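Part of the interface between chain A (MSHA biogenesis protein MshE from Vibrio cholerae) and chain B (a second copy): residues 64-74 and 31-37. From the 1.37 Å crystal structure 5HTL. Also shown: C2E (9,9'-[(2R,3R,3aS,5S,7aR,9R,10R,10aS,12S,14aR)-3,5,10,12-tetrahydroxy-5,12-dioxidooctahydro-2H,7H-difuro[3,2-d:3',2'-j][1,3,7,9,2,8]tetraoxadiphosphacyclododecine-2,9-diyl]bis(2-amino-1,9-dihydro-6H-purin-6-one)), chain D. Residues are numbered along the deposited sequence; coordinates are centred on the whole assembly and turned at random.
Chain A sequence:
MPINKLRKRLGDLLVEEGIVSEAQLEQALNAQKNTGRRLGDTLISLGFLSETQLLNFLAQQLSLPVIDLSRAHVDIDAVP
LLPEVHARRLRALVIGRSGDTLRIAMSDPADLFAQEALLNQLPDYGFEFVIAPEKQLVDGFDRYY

Chain A 64-74: LPVIDLSRAHV
Chain B 31-37: AQKNTGR

Residues 64–74 of chain A form an irregular, largely extended strip that turns once, and they pack against the end of a chain B helix and the loop that follows it. The register is set by three close approaches of CA atoms: Ile A67 to Lys B33 at 4.3 Å, Ala A72 to Asn B34 at 3.9 Å, and His A73 to Thr B35 at 5.4 Å. Together the stretches bury 446 Å².

Two backbone hydrogen bonds fix this register. Asp A68 N donates to Lys B33 O (2.8 Å, 157°) and His A73 N to Asn B34 O (2.9 Å, 165°). Each acceptor also receives a CA–H···O contact from the residue before the donor: Ile A67 CA lies 3.3 Å from Lys B33 O, and Ala A72 CA 3.3 Å from Asn B34 O. After Lys B33 (phi/psi -59/-25) the chain B backbone departs from helical values, with -100/7 at Asn B34, -136/-39 at Thr B35 and 82/2 at Gly B36; Lys B33 O and Asn B34 O serve as the acceptors for chain A.

The left-handed angles of Gly B36 by themselves call for glycine, since a CB would jam against the preceding carbonyl oxygen. An ideal CB on Gly B36 would also sit a tight 3.3 Å from Ile A67 CG2. The missing side chain lets Ile A67 (chi1 61°, p; chi2 162°, t) bring CG2 to 3.5 Å from Gly B36 CA, and the same Ile A67 CG2 lies 4.0 Å from Gln B32 O.

Pro A65, buried and with its CB pointing toward chain B, presents a compact apolar ring. Pro A65 CB packs 3.6 Å from Gln B32 CD, and Pro A65 CG lies 3.8 Å from Gly B36 O. Gln B32 is extended through chi1 172° (t) and chi2 179° (t), with chi3 64°, so its buried amide reaches the C2E ligand. Gln B32 NE2 donates to C2E O2P (2.9 Å) and to Arg B37 O (2.8 Å), while Gln B32 OE1 accepts from C2E O2A (2.8 Å). An amide, donor and acceptor at once, suits this place.

Chain A turns at Asp A68, whose t rotamer (chi1 -179°) lets OD1 accept from Ser A70 OG (2.6 Å; Ser chi1 78°, p) and, weakly, from Ser A70 N (3.1 Å). Asp A68 O also accepts from Arg A71 N at 3.0 Å, and the turn brings Ala A72 back to chain B. There the small Ala A72 CB fits 4.2 Å from Lys B33 O. Asn B34, in the m rotamer (chi1 -65°, chi2 -35°), places OD1 3.7 Å from Arg A71 CB. A water donates to Asn B34 OD1 (2.7 Å) and weakly to Asp A68 OD2 (3.3 Å); another joins His A73 O (2.6 Å) to Thr B35 O (2.8 Å).

Thr B35 points away from chain A, and its p rotamer (66°) lets OG1 accept from Arg B37 N at 3.0 Å, steadying the loop. Lys B33 leaves its CA sideways (chi1 -74°, m), and its end leads away from the chain A stretch.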

# COMPACT_ATOMS: atom_id res chain seq x y z
N LEU A 64 -4.42 1.64 -1.30
CA LEU A 64 -4.41 1.70 0.15
C LEU A 64 -5.78 2.10 0.63
O LEU A 64 -6.60 2.59 -0.15
CB LEU A 64 -3.31 2.63 0.66
CG LEU A 64 -3.23 4.04 0.12
CD1 LEU A 64 -4.29 4.96 0.73
CD2 LEU A 64 -1.82 4.64 0.30
N PRO A 65 -6.07 1.87 1.91
CA PRO A 65 -7.40 2.23 2.38
C PRO A 65 -7.51 3.66 2.90
O PRO A 65 -6.54 4.22 3.42
CB PRO A 65 -7.64 1.26 3.53
CG PRO A 65 -6.31 0.94 4.04
CD PRO A 65 -5.34 1.04 2.89
N VAL A 66 -8.71 4.22 2.79
CA VAL A 66 -9.09 5.42 3.51
C VAL A 66 -9.54 5.01 4.90
O VAL A 66 -10.30 4.04 5.05
CB VAL A 66 -10.27 6.13 2.82
CG1 VAL A 66 -10.68 7.37 3.58
CG2 VAL A 66 -9.93 6.47 1.38
N ILE A 67 -9.08 5.71 5.93
CA ILE A 67 -9.61 5.46 7.27
C ILE A 67 -10.38 6.66 7.79
O ILE A 67 -10.14 7.80 7.37
CB ILE A 67 -8.51 5.07 8.30
CG1 ILE A 67 -7.47 6.18 8.47
CG2 ILE A 67 -7.87 3.75 7.89
CD1 ILE A 67 -6.64 6.04 9.73
N ASP A 68 -11.33 6.38 8.67
CA ASP A 68 -11.97 7.43 9.44
C ASP A 68 -11.20 7.56 10.74
O ASP A 68 -11.46 6.86 11.71
CB ASP A 68 -13.43 7.06 9.73
CG ASP A 68 -14.16 8.12 10.52
OD1 ASP A 68 -13.53 9.13 10.93
OD2 ASP A 68 -15.37 7.95 10.74
N LEU A 69 -10.24 8.48 10.76
CA LEU A 69 -9.35 8.61 11.89
C LEU A 69 -10.06 9.13 13.15
O LEU A 69 -9.56 8.96 14.26
CB LEU A 69 -8.17 9.49 11.48
CG LEU A 69 -7.01 9.64 12.45
CD1 LEU A 69 -6.48 8.29 12.91
CD2 LEU A 69 -5.91 10.46 11.78
N SER A 70 -11.24 9.72 12.98
CA SER A 70 -12.02 10.19 14.13
C SER A 70 -12.60 9.03 14.94
O SER A 70 -13.01 9.19 16.09
CB SER A 70 -13.16 11.10 13.67
OG SER A 70 -14.24 10.35 13.14
N ARG A 71 -12.62 7.84 14.34
CA ARG A 71 -13.22 6.69 14.98
C ARG A 71 -12.29 5.50 14.99
O ARG A 71 -12.58 4.48 15.62
CB ARG A 71 -14.51 6.30 14.27
CG ARG A 71 -15.71 7.09 14.75
CD ARG A 71 -16.97 6.63 14.06
NE ARG A 71 -17.94 6.07 14.99
CZ ARG A 71 -18.70 5.01 14.72
NH1 ARG A 71 -18.59 4.40 13.55
NH2 ARG A 71 -19.56 4.56 15.62
N ALA A 72 -11.19 5.61 14.25
CA ALA A 72 -10.33 4.45 14.05
C ALA A 72 -9.58 4.05 15.31
O ALA A 72 -9.34 4.86 16.21
CB ALA A 72 -9.35 4.71 12.91
N HIS A 73 -9.24 2.77 15.38
CA HIS A 73 -8.34 2.26 16.39
C HIS A 73 -6.99 2.93 16.22
O HIS A 73 -6.42 2.98 15.13
CB HIS A 73 -8.18 0.74 16.22
CG HIS A 73 -7.18 0.14 17.16
ND1 HIS A 73 -7.53 -0.35 18.40
CD2 HIS A 73 -5.84 -0.03 17.05
CE1 HIS A 73 -6.45 -0.80 19.01
NE2 HIS A 73 -5.41 -0.63 18.21
N VAL A 74 -6.49 3.49 17.32
CA VAL A 74 -5.16 4.06 17.33
C VAL A 74 -4.46 3.55 18.56
O VAL A 74 -4.97 3.66 19.68
CB VAL A 74 -5.20 5.60 17.37
CG1 VAL A 74 -3.81 6.15 17.54
CG2 VAL A 74 -5.84 6.14 16.09
N ALA B 31 -15.34 -2.20 8.61
CA ALA B 31 -14.42 -2.46 9.70
C ALA B 31 -13.05 -1.88 9.37
O ALA B 31 -12.37 -1.32 10.24
CB ALA B 31 -14.32 -3.96 9.96
N GLN B 32 -12.66 -2.01 8.10
CA GLN B 32 -11.36 -1.52 7.65
C GLN B 32 -11.24 -0.01 7.78
O GLN B 32 -10.16 0.52 8.06
CB GLN B 32 -11.12 -1.93 6.20
CG GLN B 32 -9.86 -1.29 5.59
CD GLN B 32 -9.63 -1.70 4.16
OE1 GLN B 32 -10.44 -1.40 3.28
NE2 GLN B 32 -8.53 -2.40 3.91
N LYS B 33 -12.35 0.70 7.57
CA LYS B 33 -12.35 2.15 7.72
C LYS B 33 -11.94 2.54 9.13
O LYS B 33 -11.41 3.63 9.37
CB LYS B 33 -13.73 2.71 7.39
CG LYS B 33 -14.04 2.70 5.91
CD LYS B 33 -15.53 2.87 5.69
CE LYS B 33 -15.87 2.87 4.21
NZ LYS B 33 -16.19 1.52 3.68
N ASN B 34 -12.17 1.64 10.08
CA ASN B 34 -11.81 1.89 11.47
C ASN B 34 -10.50 1.25 11.94
O ASN B 34 -10.19 1.30 13.12
CB ASN B 34 -12.96 1.49 12.40
CG ASN B 34 -14.19 2.34 12.19
OD1 ASN B 34 -14.09 3.53 11.91
ND2 ASN B 34 -15.36 1.73 12.31
N THR B 35 -9.73 0.65 11.04
CA THR B 35 -8.45 0.06 11.45
C THR B 35 -7.32 0.38 10.48
O THR B 35 -6.18 0.61 10.89
CB THR B 35 -8.50 -1.46 11.58
OG1 THR B 35 -8.72 -2.03 10.28
CG2 THR B 35 -9.61 -1.93 12.52
N GLY B 36 -7.61 0.37 9.18
CA GLY B 36 -6.56 0.50 8.20
C GLY B 36 -5.84 -0.80 7.88
O GLY B 36 -4.92 -0.79 7.07
N ARG B 37 -6.26 -1.91 8.50
CA ARG B 37 -5.70 -3.21 8.14
C ARG B 37 -6.09 -3.56 6.71
O ARG B 37 -7.07 -3.01 6.18
CB ARG B 37 -6.19 -4.29 9.11
CG ARG B 37 -5.66 -4.09 10.54
CD ARG B 37 -6.10 -5.21 11.48
NE ARG B 37 -5.46 -6.48 11.14
CZ ARG B 37 -6.10 -7.65 11.11
NH1 ARG B 37 -5.43 -8.75 10.80
NH2 ARG B 37 -7.39 -7.73 11.38
P1 C2E D . -5.97 -2.78 1.06
O2P C2E D . -7.03 -3.60 1.79
O1P C2E D . -4.87 -2.18 1.91
O5' C2E D . -5.28 -3.73 0.02
C5' C2E D . -4.32 -3.30 -0.92
C4' C2E D . -4.04 -4.26 -1.99
O4' C2E D . -3.41 -5.41 -1.49
C3' C2E D . -5.30 -4.76 -2.65
O3' C2E D . -5.57 -3.99 -3.81
C2' C2E D . -5.06 -6.12 -2.89
O2' C2E D . -4.47 -6.32 -4.20
C1' C2E D . -4.12 -6.58 -1.83
N9 C2E D . -4.81 -7.02 -0.64
C8 C2E D . -5.99 -6.79 -0.04
N7 C2E D . -5.96 -7.47 1.11
C5 C2E D . -4.76 -8.09 1.27
C6 C2E D . -4.24 -8.89 2.29
O6 C2E D . -4.92 -9.17 3.44
N1 C2E D . -3.00 -9.36 2.15
C2 C2E D . -2.28 -9.07 1.05
N2 C2E D . -0.98 -9.63 0.97
N3 C2E D . -2.73 -8.31 0.04
C4 C2E D . -3.98 -7.80 0.11
P11 C2E D . -7.06 -3.69 -4.30
O21 C2E D . -7.03 -3.08 -5.68
O11 C2E D . -7.80 -4.98 -4.23
O5A C2E D . -7.75 -2.75 -3.25
C5A C2E D . -7.26 -1.47 -2.89
C4A C2E D . -7.84 -0.92 -1.71
O4A C2E D . -9.26 -0.71 -1.95
C3A C2E D . -7.78 -1.83 -0.54
O3A C2E D . -6.66 -1.57 0.27
C2A C2E D . -9.06 -1.65 0.15
O2A C2E D . -9.00 -0.62 1.05
C1A C2E D . -10.03 -1.33 -0.94
N91 C2E D . -10.78 -2.42 -1.56
C81 C2E D . -10.35 -3.65 -1.88
N71 C2E D . -11.36 -4.32 -2.46
C51 C2E D . -12.44 -3.51 -2.50
C61 C2E D . -13.75 -3.62 -2.98
O61 C2E D . -14.22 -4.78 -3.57
N11 C2E D . -14.58 -2.58 -2.85
C21 C2E D . -14.17 -1.43 -2.30
N21 C2E D . -15.09 -0.37 -2.20
N31 C2E D . -12.93 -1.27 -1.83
C41 C2E D . -12.06 -2.30 -1.93
O HOH W 1 -16.10 4.73 10.51
O HOH W 2 -5.67 1.01 13.58